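Local atomic coordinates of putative glutathione S-transferase (Corynebacterium glutamicum, PDB entry 3M1G), a protein that probably acts as a glutathione transferase of the Omega-like, ECM4-related group, using a cysteine nucleophile. Residues R75-I89 and I157-R170. Numbering follows the deposited sequence.
Sequences RTVITRRLLGLENVI and ITIDFNLEWKQFHR
Phe161 seated as a knob among Thr76, Thr79, Arg80 and Leu83 marks a buried helix-helix contact within the thioredoxin-like half of this glutathione transferase fold. Helix 71-83, which follows the predicted nucleophile Cys70, and helix 154-163 run side by side against one face of the sheet; their segments 75-83 and 157-163 are nearly parallel at 8°, with axes 9.7 Å apart. The Phe161 ring turns its edge to the neighbouring helix: Thr79 CG2 and Thr76 O lie near its plane, while Ile157 CG2 covers one face. At the start, Thr158 CG2 lies 3.6 Å from Thr79 OG1 and also touches Thr76. The hydroxyl of Thr158 turns elsewhere, to Glu243 and to a water shared with Arg75 NH2.

Past the helices the two segments meet again. Ile89 CD1 lies over the six-membered ring of Trp165, 3.8 Å from its centroid, and Leu85 CD1 touches both the Phe161 ring at CG and Trp165 CB. The imidazole of His169 is held by a nearly straight bond from NE2 to Phe161 O (2.8 Å, N-H...O angle 170°); one face receives Leu83 CD2 and the other packs on Lys166 CA.

Gly84, with positive phi, closes helix 71-83 in a Schellman motif, where Arg170 N donates to Leu83 O at 2.9 Å. The Arg170 chain leaves with CG anti to the backbone N and bends at chi3, returning the guanidinium to Leu82 O. The grip is end-on, both bonds bent at the hydrogen: NH2, also reaching Thr343 O, lies nearly in line with the carbonyl (C=O...NH2 angle 171°), whereas NH1 approaches from above the carbonyl plane.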
ATOM      1  N   ARG A  75      10.524  -8.690  19.797  1.00 20.14           N
ATOM      2  CA  ARG A  75      11.887  -8.405  20.309  1.00 20.46           C
ATOM      3  C   ARG A  75      12.414  -9.473  21.296  1.00 20.41           C
ATOM      4  O   ARG A  75      13.571  -9.903  21.206  1.00 21.85           O
ATOM      5  CB  ARG A  75      11.883  -7.129  21.111  1.00 20.91           C
ATOM      6  CG  ARG A  75      11.386  -5.854  20.422  1.00 22.18           C
ATOM      7  CD  ARG A  75      11.454  -4.740  21.440  1.00 21.63           C
ATOM      8  NE  ARG A  75      11.125  -3.441  20.906  1.00 20.51           N
ATOM      9  CZ  ARG A  75      11.234  -2.313  21.617  1.00 23.38           C
ATOM     10  NH1 ARG A  75      10.890  -1.164  21.082  1.00 21.78           N
ATOM     11  NH2 ARG A  75      11.689  -2.333  22.873  1.00 21.65           N
ATOM     12  N   THR A  76      11.557  -9.867  22.231  1.00 20.22           N
ATOM     13  CA  THR A  76      11.923 -10.811  23.267  1.00 20.75           C
ATOM     14  C   THR A  76      12.158 -12.193  22.718  1.00 21.21           C
ATOM     15  O   THR A  76      13.084 -12.925  23.190  1.00 20.93           O
ATOM     16  CB  THR A  76      10.894 -10.840  24.472  1.00 20.05           C
ATOM     17  OG1 THR A  76       9.673 -11.493  24.118  1.00 21.72           O
ATOM     18  CG2 THR A  76      10.564  -9.475  24.952  1.00 21.25           C
ATOM     19  N   VAL A  77      11.364 -12.569  21.714  1.00 21.31           N
ATOM     20  CA  VAL A  77      11.504 -13.882  21.069  1.00 21.27           C
ATOM     21  C   VAL A  77      12.789 -13.971  20.257  1.00 21.74           C
ATOM     22  O   VAL A  77      13.529 -14.977  20.319  1.00 21.56           O
ATOM     23  CB  VAL A  77      10.260 -14.246  20.221  1.00 21.85           C
ATOM     24  CG1 VAL A  77      10.435 -15.618  19.485  1.00 21.33           C
ATOM     25  CG2 VAL A  77       9.031 -14.293  21.109  1.00 21.86           C
ATOM     26  N   ILE A  78      13.088 -12.905  19.525  1.00 21.73           N
ATOM     27  CA  ILE A  78      14.299 -12.860  18.702  1.00 20.76           C
ATOM     28  C   ILE A  78      15.536 -12.965  19.641  1.00 20.93           C
ATOM     29  O   ILE A  78      16.465 -13.699  19.359  1.00 18.99           O
ATOM     30  CB  ILE A  78      14.398 -11.522  17.910  1.00 20.52           C
ATOM     31  CG1 ILE A  78      13.316 -11.436  16.796  1.00 22.31           C
ATOM     32  CG2 ILE A  78      15.744 -11.360  17.320  1.00 16.71           C
ATOM     33  CD1 ILE A  78      13.044  -9.951  16.263  1.00 20.88           C
ATOM     34  N   THR A  79      15.523 -12.201  20.732  1.00 21.38           N
ATOM     35  CA  THR A  79      16.666 -12.137  21.624  1.00 21.36           C
ATOM     36  C   THR A  79      16.863 -13.504  22.305  1.00 21.66           C
ATOM     37  O   THR A  79      17.989 -14.002  22.389  1.00 20.81           O
ATOM     38  CB  THR A  79      16.487 -11.005  22.637  1.00 22.18           C
ATOM     39  OG1 THR A  79      16.339  -9.762  21.923  1.00 21.18           O
ATOM     40  CG2 THR A  79      17.693 -10.914  23.592  1.00 19.25           C
ATOM     41  N   ARG A  80      15.767 -14.110  22.756  1.00 21.07           N
ATOM     42  CA  ARG A  80      15.807 -15.444  23.359  1.00 21.37           C
ATOM     43  C   ARG A  80      16.444 -16.470  22.427  1.00 21.94           C
ATOM     44  O   ARG A  80      17.289 -17.289  22.856  1.00 21.20           O
ATOM     45  CB  ARG A  80      14.421 -15.894  23.819  1.00 20.71           C
ATOM     46  CG  ARG A  80      14.303 -17.303  24.403  1.00 20.43           C
ATOM     47  CD  ARG A  80      12.928 -17.545  24.941  1.00 21.42           C
ATOM     48  NE  ARG A  80      12.612 -18.954  25.222  1.00 19.55           N
ATOM     49  CZ  ARG A  80      12.098 -19.821  24.346  1.00 20.96           C
ATOM     50  NH1 ARG A  80      11.855 -19.486  23.080  1.00 20.84           N
ATOM     51  NH2 ARG A  80      11.828 -21.051  24.741  1.00 19.43           N
ATOM     52  N   ARG A  81      16.058 -16.432  21.158  1.00 21.61           N
ATOM     53  CA  ARG A  81      16.665 -17.319  20.180  1.00 21.06           C
ATOM     54  C   ARG A  81      18.158 -17.002  19.901  1.00 21.21           C
ATOM     55  O   ARG A  81      19.003 -17.914  19.898  1.00 21.34           O
ATOM     56  CB  ARG A  81      15.854 -17.334  18.899  1.00 21.83           C
ATOM     57  CG  ARG A  81      16.450 -18.221  17.797  1.00 20.93           C
ATOM     58  CD  ARG A  81      15.414 -18.864  16.910  1.00 23.47           C
ATOM     59  NE  ARG A  81      16.095 -19.640  15.877  1.00 24.57           N
ATOM     60  CZ  ARG A  81      16.696 -20.813  16.089  1.00 23.90           C
ATOM     61  NH1 ARG A  81      16.669 -21.411  17.290  1.00 23.34           N
ATOM     62  NH2 ARG A  81      17.306 -21.413  15.086  1.00 23.25           N
ATOM     63  N   LEU A  82      18.489 -15.738  19.660  1.00 19.99           N
ATOM     64  CA  LEU A  82      19.842 -15.376  19.335  1.00 20.71           C
ATOM     65  C   LEU A  82      20.803 -15.792  20.439  1.00 20.42           C
ATOM     66  O   LEU A  82      21.896 -16.290  20.155  1.00 20.38           O
ATOM     67  CB  LEU A  82      19.966 -13.874  19.082  1.00 20.99           C
ATOM     68  CG  LEU A  82      19.473 -13.335  17.732  1.00 20.40           C
ATOM     69  CD1 LEU A  82      19.544 -11.812  17.748  1.00 19.21           C
ATOM     70  CD2 LEU A  82      20.326 -13.914  16.600  1.00 18.18           C
ATOM     71  N   LEU A  83      20.383 -15.612  21.698  1.00 19.80           N
ATOM     72  CA  LEU A  83      21.256 -15.884  22.837  1.00 19.66           C
ATOM     73  C   LEU A  83      21.297 -17.334  23.283  1.00 20.54           C
ATOM     74  O   LEU A  83      22.161 -17.690  24.079  1.00 21.53           O
ATOM     75  CB  LEU A  83      20.875 -15.000  24.026  1.00 18.48           C
ATOM     76  CG  LEU A  83      21.026 -13.495  23.711  1.00 19.53           C
ATOM     77  CD1 LEU A  83      20.527 -12.688  24.936  1.00 17.93           C
ATOM     78  CD2 LEU A  83      22.471 -13.122  23.354  1.00 17.77           C
ATOM     79  N   GLY A  84      20.358 -18.153  22.816  1.00 20.20           N
ATOM     80  CA  GLY A  84      20.301 -19.560  23.212  1.00 20.54           C
ATOM     81  C   GLY A  84      19.719 -19.747  24.596  1.00 20.85           C
ATOM     82  O   GLY A  84      20.217 -20.566  25.377  1.00 20.74           O
ATOM     83  N   LEU A  85      18.678 -18.975  24.904  1.00 19.77           N
ATOM     84  CA  LEU A  85      17.965 -19.093  26.151  1.00 20.74           C
ATOM     85  C   LEU A  85      16.720 -19.961  26.021  1.00 21.63           C
ATOM     86  O   LEU A  85      15.962 -20.087  26.986  1.00 21.59           O
ATOM     87  CB  LEU A  85      17.615 -17.718  26.732  1.00 20.25           C
ATOM     88  CG  LEU A  85      18.800 -16.841  27.113  1.00 21.65           C
ATOM     89  CD1 LEU A  85      18.349 -15.448  27.538  1.00 17.95           C
ATOM     90  CD2 LEU A  85      19.651 -17.534  28.261  1.00 17.83           C
ATOM     91  N   GLU A  86      16.545 -20.625  24.872  1.00 22.17           N
ATOM     92  CA  GLU A  86      15.338 -21.410  24.626  1.00 23.47           C
ATOM     93  C   GLU A  86      15.221 -22.640  25.537  1.00 24.07           C
ATOM     94  O   GLU A  86      14.110 -23.087  25.842  1.00 23.95           O
ATOM     95  CB  GLU A  86      15.279 -21.880  23.152  1.00 24.14           C
ATOM     96  CG  GLU A  86      15.113 -20.734  22.148  1.00 25.51           C
ATOM     97  CD  GLU A  86      15.510 -21.091  20.712  1.00 27.56           C
ATOM     98  OE1 GLU A  86      16.452 -21.881  20.535  1.00 30.53           O
ATOM     99  OE2 GLU A  86      14.878 -20.590  19.759  1.00 27.82           O
ATOM    100  N   ASN A  87      16.351 -23.207  25.952  1.00 23.69           N
ATOM    101  CA  ASN A  87      16.300 -24.359  26.814  1.00 24.42           C
ATOM    102  C   ASN A  87      16.271 -23.993  28.318  1.00 24.09           C
ATOM    103  O   ASN A  87      16.275 -24.883  29.148  1.00 25.16           O
ATOM    104  CB  ASN A  87      17.507 -25.252  26.510  1.00 25.55           C
ATOM    105  CG  ASN A  87      18.877 -24.489  26.695  1.00 30.26           C
ATOM    106  OD1 ASN A  87      18.951 -23.222  26.841  1.00 31.14           O
ATOM    107  ND2 ASN A  87      19.955 -25.257  26.637  1.00 36.75           N
ATOM    108  N   VAL A  88      16.285 -22.710  28.688  1.00 22.95           N
ATOM    109  CA  VAL A  88      16.253 -22.346  30.097  1.00 22.46           C
ATOM    110  C   VAL A  88      15.068 -21.477  30.534  1.00 21.90           C
ATOM    111  O   VAL A  88      14.726 -21.446  31.728  1.00 20.17           O
ATOM    112  CB  VAL A  88      17.608 -21.714  30.565  1.00 24.08           C
ATOM    113  CG1 VAL A  88      18.779 -22.692  30.310  1.00 23.98           C
ATOM    114  CG2 VAL A  88      17.863 -20.429  29.929  1.00 21.20           C
ATOM    115  N   ILE A  89      14.451 -20.798  29.572  1.00 20.17           N
ATOM    116  CA  ILE A  89      13.207 -20.060  29.751  1.00 20.40           C
ATOM    117  C   ILE A  89      12.235 -20.625  28.728  1.00 21.34           C
ATOM    118  O   ILE A  89      12.529 -20.683  27.512  1.00 21.49           O
ATOM    119  CB  ILE A  89      13.393 -18.560  29.473  1.00 20.58           C
ATOM    120  CG1 ILE A  89      14.419 -17.946  30.428  1.00 20.84           C
ATOM    121  CG2 ILE A  89      12.055 -17.777  29.500  1.00 19.50           C
ATOM    122  CD1 ILE A  89      14.915 -16.501  29.976  1.00 18.74           C
ATOM    123  N   ILE A 157      13.444  -6.355  29.631  1.00 23.76           N
ATOM    124  CA  ILE A 157      13.502  -7.783  29.394  1.00 23.30           C
ATOM    125  C   ILE A 157      14.664  -8.129  28.478  1.00 22.70           C
ATOM    126  O   ILE A 157      15.452  -8.994  28.804  1.00 22.46           O
ATOM    127  CB  ILE A 157      12.153  -8.378  28.885  1.00 23.93           C
ATOM    128  CG1 ILE A 157      11.140  -8.364  30.023  1.00 25.25           C
ATOM    129  CG2 ILE A 157      12.326  -9.840  28.368  1.00 22.54           C
ATOM    130  CD1 ILE A 157       9.705  -8.779  29.630  1.00 25.32           C
ATOM    131  N   THR A 158      14.805  -7.444  27.348  1.00 22.31           N
ATOM    132  CA  THR A 158      15.845  -7.793  26.387  1.00 22.01           C
ATOM    133  C   THR A 158      17.221  -7.335  26.878  1.00 21.35           C
ATOM    134  O   THR A 158      18.209  -8.051  26.697  1.00 21.04           O
ATOM    135  CB  THR A 158      15.544  -7.241  24.948  1.00 22.93           C
ATOM    136  OG1 THR A 158      15.243  -5.839  25.031  1.00 21.75           O
ATOM    137  CG2 THR A 158      14.324  -7.990  24.308  1.00 21.25           C
ATOM    138  N   ILE A 159      17.295  -6.191  27.550  1.00 21.16           N
ATOM    139  CA  ILE A 159      18.570  -5.769  28.110  1.00 21.49           C
ATOM    140  C   ILE A 159      19.018  -6.807  29.129  1.00 21.21           C
ATOM    141  O   ILE A 159      20.159  -7.268  29.121  1.00 21.43           O
ATOM    142  CB  ILE A 159      18.495  -4.354  28.748  1.00 21.47           C
ATOM    143  CG1 ILE A 159      18.221  -3.292  27.703  1.00 23.88           C
ATOM    144  CG2 ILE A 159      19.773  -3.996  29.451  1.00 21.54           C
ATOM    145  CD1 ILE A 159      19.168  -3.364  26.484  1.00 23.48           C
ATOM    146  N   ASP A 160      18.106  -7.226  29.988  1.00 21.59           N
ATOM    147  CA  ASP A 160      18.459  -8.219  31.016  1.00 21.48           C
ATOM    148  C   ASP A 160      18.772  -9.601  30.429  1.00 21.59           C
ATOM    149  O   ASP A 160      19.685 -10.281  30.915  1.00 20.73           O
ATOM    150  CB  ASP A 160      17.398  -8.271  32.106  1.00 20.00           C
ATOM    151  CG  ASP A 160      17.386  -6.988  32.976  1.00 23.57           C
ATOM    152  OD1 ASP A 160      18.334  -6.142  32.872  1.00 23.09           O
ATOM    153  OD2 ASP A 160      16.460  -6.848  33.816  1.00 24.31           O
ATOM    154  N   PHE A 161      18.064 -10.015  29.375  1.00 21.40           N
ATOM    155  CA  PHE A 161      18.459 -11.273  28.678  1.00 20.85           C
ATOM    156  C   PHE A 161      19.952 -11.216  28.272  1.00 21.09           C
ATOM    157  O   PHE A 161      20.671 -12.206  28.404  1.00 21.32           O
ATOM    158  CB  PHE A 161      17.630 -11.569  27.415  1.00 20.25           C
ATOM    159  CG  PHE A 161      16.259 -12.134  27.637  1.00 19.82           C
ATOM    160  CD1 PHE A 161      15.790 -12.551  28.896  1.00 19.64           C
ATOM    161  CD2 PHE A 161      15.398 -12.234  26.549  1.00 19.28           C
ATOM    162  CE1 PHE A 161      14.538 -13.074  29.040  1.00 18.73           C
ATOM    163  CE2 PHE A 161      14.162 -12.779  26.674  1.00 17.89           C
ATOM    164  CZ  PHE A 161      13.705 -13.213  27.923  1.00 18.61           C
ATOM    165  N   ASN A 162      20.389 -10.083  27.727  1.00 21.65           N
ATOM    166  CA  ASN A 162      21.772  -9.872  27.333  1.00 21.66           C
ATOM    167  C   ASN A 162      22.768  -9.803  28.480  1.00 22.68           C
ATOM    168  O   ASN A 162      23.827 -10.402  28.390  1.00 22.39           O
ATOM    169  CB  ASN A 162      21.907  -8.592  26.495  1.00 22.03           C
ATOM    170  CG  ASN A 162      21.426  -8.801  25.055  1.00 23.57           C
ATOM    171  OD1 ASN A 162      22.058  -9.561  24.303  1.00 24.07           O
ATOM    172  ND2 ASN A 162      20.286  -8.192  24.689  1.00 19.64           N
ATOM    173  N   LEU A 163      22.456  -9.064  29.546  1.00 22.88           N
ATOM    174  CA  LEU A 163      23.464  -8.775  30.572  1.00 22.87           C
ATOM    175  C   LEU A 163      23.307  -9.653  31.807  1.00 22.74           C
ATOM    176  O   LEU A 163      24.287 -10.032  32.391  1.00 24.67           O
ATOM    177  CB  LEU A 163      23.410  -7.302  30.989  1.00 22.73           C
ATOM    178  CG  LEU A 163      23.578  -6.252  29.880  1.00 23.13           C
ATOM    179  CD1 LEU A 163      23.725  -4.840  30.523  1.00 21.20           C
ATOM    180  CD2 LEU A 163      24.746  -6.613  28.956  1.00 23.12           C
ATOM    181  N   GLU A 164      22.088  -9.982  32.213  1.00 21.93           N
ATOM    182  CA  GLU A 164      21.900 -10.713  33.491  1.00 21.67           C
ATOM    183  C   GLU A 164      21.974 -12.222  33.294  1.00 21.53           C
ATOM    184  O   GLU A 164      22.371 -12.955  34.210  1.00 20.76           O
ATOM    185  CB  GLU A 164      20.554 -10.371  34.107  1.00 22.24           C
ATOM    186  CG  GLU A 164      20.385  -8.885  34.480  1.00 21.35           C
ATOM    187  CD  GLU A 164      21.487  -8.359  35.379  1.00 24.50           C
ATOM    188  OE1 GLU A 164      21.961  -9.076  36.320  1.00 21.48           O
ATOM    189  OE2 GLU A 164      21.871  -7.198  35.141  1.00 25.94           O
ATOM    190  N   TRP A 165      21.611 -12.681  32.095  1.00 20.66           N
ATOM    191  CA  TRP A 165      21.500 -14.123  31.801  1.00 19.72           C
ATOM    192  C   TRP A 165      22.723 -14.677  31.108  1.00 19.76           C
ATOM    193  O   TRP A 165      22.702 -15.797  30.628  1.00 19.51           O
ATOM    194  CB  TRP A 165      20.243 -14.391  30.936  1.00 19.27           C
ATOM    195  CG  TRP A 165      18.939 -14.288  31.659  1.00 18.30           C
ATOM    196  CD1 TRP A 165      18.187 -13.154  31.880  1.00 19.40           C
ATOM    197  CD2 TRP A 165      18.205 -15.367  32.253  1.00 19.60           C
ATOM    198  NE1 TRP A 165      17.052 -13.477  32.578  1.00 19.74           N
ATOM    199  CE2 TRP A 165      17.035 -14.827  32.812  1.00 19.34           C
ATOM    200  CE3 TRP A 165      18.430 -16.747  32.364  1.00 22.48           C
ATOM    201  CZ2 TRP A 165      16.100 -15.611  33.482  1.00 21.31           C
ATOM    202  CZ3 TRP A 165      17.508 -17.524  33.020  1.00 19.83           C
ATOM    203  CH2 TRP A 165      16.355 -16.958  33.581  1.00 21.82           C
ATOM    204  N   LYS A 166      23.819 -13.920  31.091  1.00 21.37           N
ATOM    205  CA  LYS A 166      25.039 -14.283  30.391  1.00 22.40           C
ATOM    206  C   LYS A 166      25.551 -15.693  30.620  1.00 21.66           C
ATOM    207  O   LYS A 166      26.047 -16.350  29.683  1.00 20.15           O
ATOM    208  CB  LYS A 166      26.182 -13.346  30.840  1.00 25.21           C
ATOM    209  CG  LYS A 166      26.686 -12.380  29.831  1.00 32.88           C
ATOM    210  CD  LYS A 166      27.633 -11.291  30.488  1.00 41.00           C
ATOM    211  CE  LYS A 166      27.666  -9.978  29.637  1.00 45.39           C
ATOM    212  NZ  LYS A 166      28.148  -8.788  30.428  1.00 45.11           N
ATOM    213  N   GLN A 167      25.500 -16.159  31.866  1.00 20.03           N
ATOM    214  CA  GLN A 167      26.033 -17.505  32.134  1.00 20.80           C
ATOM    215  C   GLN A 167      25.150 -18.589  31.576  1.00 20.27           C
ATOM    216  O   GLN A 167      25.577 -19.710  31.530  1.00 19.96           O
ATOM    217  CB  GLN A 167      26.246 -17.729  33.635  1.00 21.94           C
ATOM    218  CG  GLN A 167      27.195 -16.713  34.270  1.00 24.01           C
ATOM    219  CD  GLN A 167      28.552 -16.551  33.543  1.00 31.59           C
ATOM    220  OE1 GLN A 167      29.039 -15.423  33.441  1.00 40.08           O
ATOM    221  NE2 GLN A 167      29.161 -17.653  33.058  1.00 31.16           N
ATOM    222  N   PHE A 168      23.941 -18.263  31.124  1.00 20.08           N
ATOM    223  CA  PHE A 168      23.054 -19.242  30.505  1.00 20.56           C
ATOM    224  C   PHE A 168      23.020 -19.129  28.969  1.00 21.71           C
ATOM    225  O   PHE A 168      22.350 -19.914  28.327  1.00 21.69           O
ATOM    226  CB  PHE A 168      21.632 -19.096  31.019  1.00 21.13           C
ATOM    227  CG  PHE A 168      21.480 -19.347  32.511  1.00 21.00           C
ATOM    228  CD1 PHE A 168      21.800 -18.377  33.422  1.00 22.14           C
ATOM    229  CD2 PHE A 168      21.045 -20.564  32.973  1.00 24.52           C
ATOM    230  CE1 PHE A 168      21.710 -18.620  34.805  1.00 24.54           C
ATOM    231  CE2 PHE A 168      20.916 -20.811  34.329  1.00 22.06           C
ATOM    232  CZ  PHE A 168      21.265 -19.851  35.244  1.00 22.75           C
ATOM    233  N   HIS A 169      23.691 -18.135  28.385  1.00 21.39           N
ATOM    234  CA  HIS A 169      23.758 -18.044  26.942  1.00 21.26           C
ATOM    235  C   HIS A 169      24.436 -19.260  26.358  1.00 22.93           C
ATOM    236  O   HIS A 169      25.315 -19.859  26.986  1.00 23.21           O
ATOM    237  CB  HIS A 169      24.600 -16.844  26.481  1.00 21.18           C
ATOM    238  CG  HIS A 169      24.042 -15.507  26.854  1.00 19.92           C
ATOM    239  ND1 HIS A 169      24.736 -14.340  26.637  1.00 19.20           N
ATOM    240  CD2 HIS A 169      22.876 -15.146  27.442  1.00 18.95           C
ATOM    241  CE1 HIS A 169      24.022 -13.313  27.054  1.00 19.01           C
ATOM    242  NE2 HIS A 169      22.889 -13.775  27.557  1.00 19.25           N
ATOM    243  N   ARG A 170      24.092 -19.564  25.111  1.00 23.59           N
ATOM    244  CA  ARG A 170      24.855 -20.503  24.286  1.00 23.81           C
ATOM    245  C   ARG A 170      26.317 -20.058  24.248  1.00 23.76           C
ATOM    246  O   ARG A 170      26.607 -18.874  24.112  1.00 22.38           O
ATOM    247  CB  ARG A 170      24.268 -20.535  22.847  1.00 24.12           C
ATOM    248  CG  ARG A 170      25.024 -21.422  21.838  1.00 24.10           C
ATOM    249  CD  ARG A 170      24.538 -21.283  20.366  1.00 25.18           C
ATOM    250  NE  ARG A 170      24.768 -19.951  19.800  1.00 22.22           N
ATOM    251  CZ  ARG A 170      23.876 -18.962  19.777  1.00 24.33           C
ATOM    252  NH1 ARG A 170      22.655 -19.126  20.282  1.00 21.66           N
ATOM    253  NH2 ARG A 170      24.222 -17.796  19.272  1.00 24.23           N
TER
HETATM  254  O   HOH W   1      12.829  -4.665  24.449  1.00 22.25           O
HETATM  255  O   HOH W   2      18.681  -7.991  22.181  1.00 24.96           O